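Local atomic coordinates of capsid protein (Pseudomonas phage PP7, PDB entry 2QUD), a protein that forms the icosahedral shell of the phage as dimers, packages the RNA genome by binding its packaging signals, and represses translation of the viral replicase. Residues L42-S47 against L61-A66. Sequence-based numbering, arbitrary orientation.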
loop_
_atom_site.group_PDB
_atom_site.type_symbol
_atom_site.label_atom_id
_atom_site.label_comp_id
_atom_site.label_asym_id
_atom_site.label_seq_id
_atom_site.Cartn_x
_atom_site.Cartn_y
_atom_site.Cartn_z
ATOM N N LEU A 42 7.741 -13.412 -7.373
ATOM C CA LEU A 42 7.178 -12.282 -6.605
ATOM C C LEU A 42 8.287 -11.651 -5.791
ATOM O O LEU A 42 9.058 -12.366 -5.151
ATOM C CB LEU A 42 6.086 -12.780 -5.679
ATOM C CG LEU A 42 5.326 -11.724 -4.869
ATOM C CD1 LEU A 42 4.528 -10.785 -5.812
ATOM C CD2 LEU A 42 4.413 -12.443 -3.892
ATOM N N ARG A 43 8.355 -10.307 -5.846
ATOM C CA ARG A 43 9.384 -9.488 -5.225
ATOM C C ARG A 43 8.768 -8.395 -4.345
ATOM O O ARG A 43 7.810 -7.764 -4.769
ATOM C CB ARG A 43 10.191 -8.771 -6.312
ATOM C CG ARG A 43 11.622 -8.409 -5.921
ATOM C CD ARG A 43 12.610 -9.461 -6.440
ATOM N NE ARG A 43 13.884 -8.880 -6.864
ATOM C CZ ARG A 43 14.825 -9.517 -7.566
ATOM N NH1 ARG A 43 15.941 -8.872 -7.890
ATOM N NH2 ARG A 43 14.681 -10.788 -7.944
ATOM N N LEU A 44 9.372 -8.158 -3.184
ATOM C CA LEU A 44 9.024 -7.034 -2.316
ATOM C C LEU A 44 10.308 -6.302 -1.991
ATOM O O LEU A 44 11.238 -6.885 -1.451
ATOM C CB LEU A 44 8.383 -7.519 -1.009
ATOM C CG LEU A 44 8.040 -6.417 0.032
ATOM C CD1 LEU A 44 7.025 -5.381 -0.539
ATOM C CD2 LEU A 44 7.531 -7.030 1.333
ATOM N N THR A 45 10.354 -5.013 -2.331
ATOM C CA THR A 45 11.483 -4.177 -2.010
ATOM C C THR A 45 11.032 -3.217 -0.921
ATOM O O THR A 45 9.934 -2.645 -1.014
ATOM C CB THR A 45 11.938 -3.429 -3.277
ATOM O OG1 THR A 45 12.254 -4.382 -4.296
ATOM C CG2 THR A 45 13.154 -2.507 -2.984
ATOM N N ALA A 46 11.897 -2.997 0.067
ATOM C CA ALA A 46 11.569 -2.163 1.216
ATOM C C ALA A 46 12.730 -1.229 1.592
ATOM O O ALA A 46 13.886 -1.620 1.570
ATOM C CB ALA A 46 11.162 -3.031 2.390
ATOM N N SER A 47 12.394 0.022 1.885
ATOM C CA SER A 47 13.389 0.978 2.380
ATOM C C SER A 47 12.771 1.840 3.465
ATOM O O SER A 47 11.563 2.012 3.527
ATOM C CB SER A 47 13.982 1.854 1.289
ATOM O OG SER A 47 13.022 2.676 0.702
ATOM N N LEU A 61 7.585 0.665 0.205
ATOM C CA LEU A 61 7.426 -0.750 -0.056
ATOM C C LEU A 61 6.990 -0.876 -1.498
ATOM O O LEU A 61 6.106 -0.161 -1.923
ATOM C CB LEU A 61 6.334 -1.340 0.818
ATOM C CG LEU A 61 6.455 -1.206 2.353
ATOM C CD1 LEU A 61 5.217 -1.820 3.109
ATOM C CD2 LEU A 61 7.786 -1.834 2.799
ATOM N N LYS A 62 7.575 -1.808 -2.247
ATOM C CA LYS A 62 7.231 -2.008 -3.687
ATOM C C LYS A 62 7.049 -3.498 -3.903
ATOM O O LYS A 62 8.002 -4.264 -3.840
ATOM C CB LYS A 62 8.340 -1.481 -4.601
ATOM C CG LYS A 62 8.106 -1.603 -6.115
ATOM C CD LYS A 62 9.272 -0.913 -6.858
ATOM C CE LYS A 62 9.028 -0.748 -8.341
ATOM N NZ LYS A 62 10.168 -0.009 -8.957
ATOM N N LEU A 63 5.807 -3.896 -4.136
ATOM C CA LEU A 63 5.462 -5.275 -4.492
ATOM C C LEU A 63 5.398 -5.375 -6.025
ATOM O O LEU A 63 4.558 -4.724 -6.657
ATOM C CB LEU A 63 4.131 -5.661 -3.886
ATOM C CG LEU A 63 3.757 -7.133 -3.938
ATOM C CD1 LEU A 63 4.704 -8.034 -3.079
ATOM C CD2 LEU A 63 2.308 -7.352 -3.534
ATOM N N ASP A 64 6.303 -6.197 -6.575
ATOM C CA ASP A 64 6.414 -6.433 -8.010
ATOM C C ASP A 64 5.904 -7.840 -8.275
ATOM O O ASP A 64 6.474 -8.811 -7.760
ATOM C CB ASP A 64 7.869 -6.318 -8.485
ATOM C CG ASP A 64 8.401 -4.893 -8.494
ATOM O OD1 ASP A 64 7.655 -3.963 -8.849
ATOM O OD2 ASP A 64 9.613 -4.734 -8.205
ATOM N N GLN A 65 4.838 -7.944 -9.082
ATOM C CA GLN A 65 4.287 -9.239 -9.469
ATOM C C GLN A 65 4.430 -9.400 -10.995
ATOM O O GLN A 65 3.698 -8.786 -11.761
ATOM C CB GLN A 65 2.839 -9.377 -9.023
ATOM C CG GLN A 65 2.260 -10.738 -9.274
ATOM C CD GLN A 65 0.799 -10.822 -8.969
ATOM O OE1 GLN A 65 0.405 -11.447 -7.986
ATOM N NE2 GLN A 65 -0.032 -10.172 -9.807
ATOM N N ALA A 66 5.417 -10.190 -11.413
ATOM C CA ALA A 66 5.632 -10.465 -12.822
ATOM C C ALA A 66 4.659 -11.541 -13.239
ATOM O O ALA A 66 4.308 -12.421 -12.454
ATOM C CB ALA A 66 7.083 -10.918 -13.090
HETATM O O HOH W 1 10.069 -5.172 -5.560
#
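A water oxygen is gripped by three hydrogen bonds: it accepts from Thr45 OG1 (O to OG1 2.6 Å) and donates to Asp64 OD2 (O to OD2 2.7 Å) and to Lys62 O. It thus ties both strands together on the face that carries Arg43, Thr45, Lys62 and Asp64. Lys62 O takes a second hydrogen bond from Thr45 N, in the carbonyl plane (N to O 2.9 Å), with Leu44 CA-H as a weaker third approach. Thr45 reaches the water because OG1 stands anti to its own carbonyl carbon (chi1 -57°); Asp64 turns CG the same way. Lys62 N returns a more bent bond to Thr45 O (151° at the hydrogen), whereas Arg43 and Asp64 exchange two nearly straight ones, the shorter from Asp64 N to Arg43 O at 2.8 Å. Residues 43-46 pair antiparallel with 61-64 in the hairpin of strands 43-50 and 56-68, the fourth and fifth of the coat protein's six-stranded antiparallel sheet, between 29-32 and 76-89. Arg43, Lys62 and Asp64 all bind RNA, consistent with this face belonging to the RNA-binding surface. Arg43 bends away at chi2 and chi3 to a salt bridge with Glu32, while the extended Lys62 chain leads out beside Ser83. Leucines line the other face. Leu42 and Leu63 cross obliquely, CD1 to CD1 3.9 Å, both with CG anti to the backbone N; Leu42 CD1 lies nearest Asp64 O, at 3.4 Å, and also touches Gln65 CB. Leu44 lays CD1 over the Lys62 carbonyl, and Ala46 CB meets Leu61 CD2 at 3.6 Å. Leu103, Thr104 and Leu123 of the second subunit pack on this side, and its Ser96 and Ser99 hold the Gln65 amide.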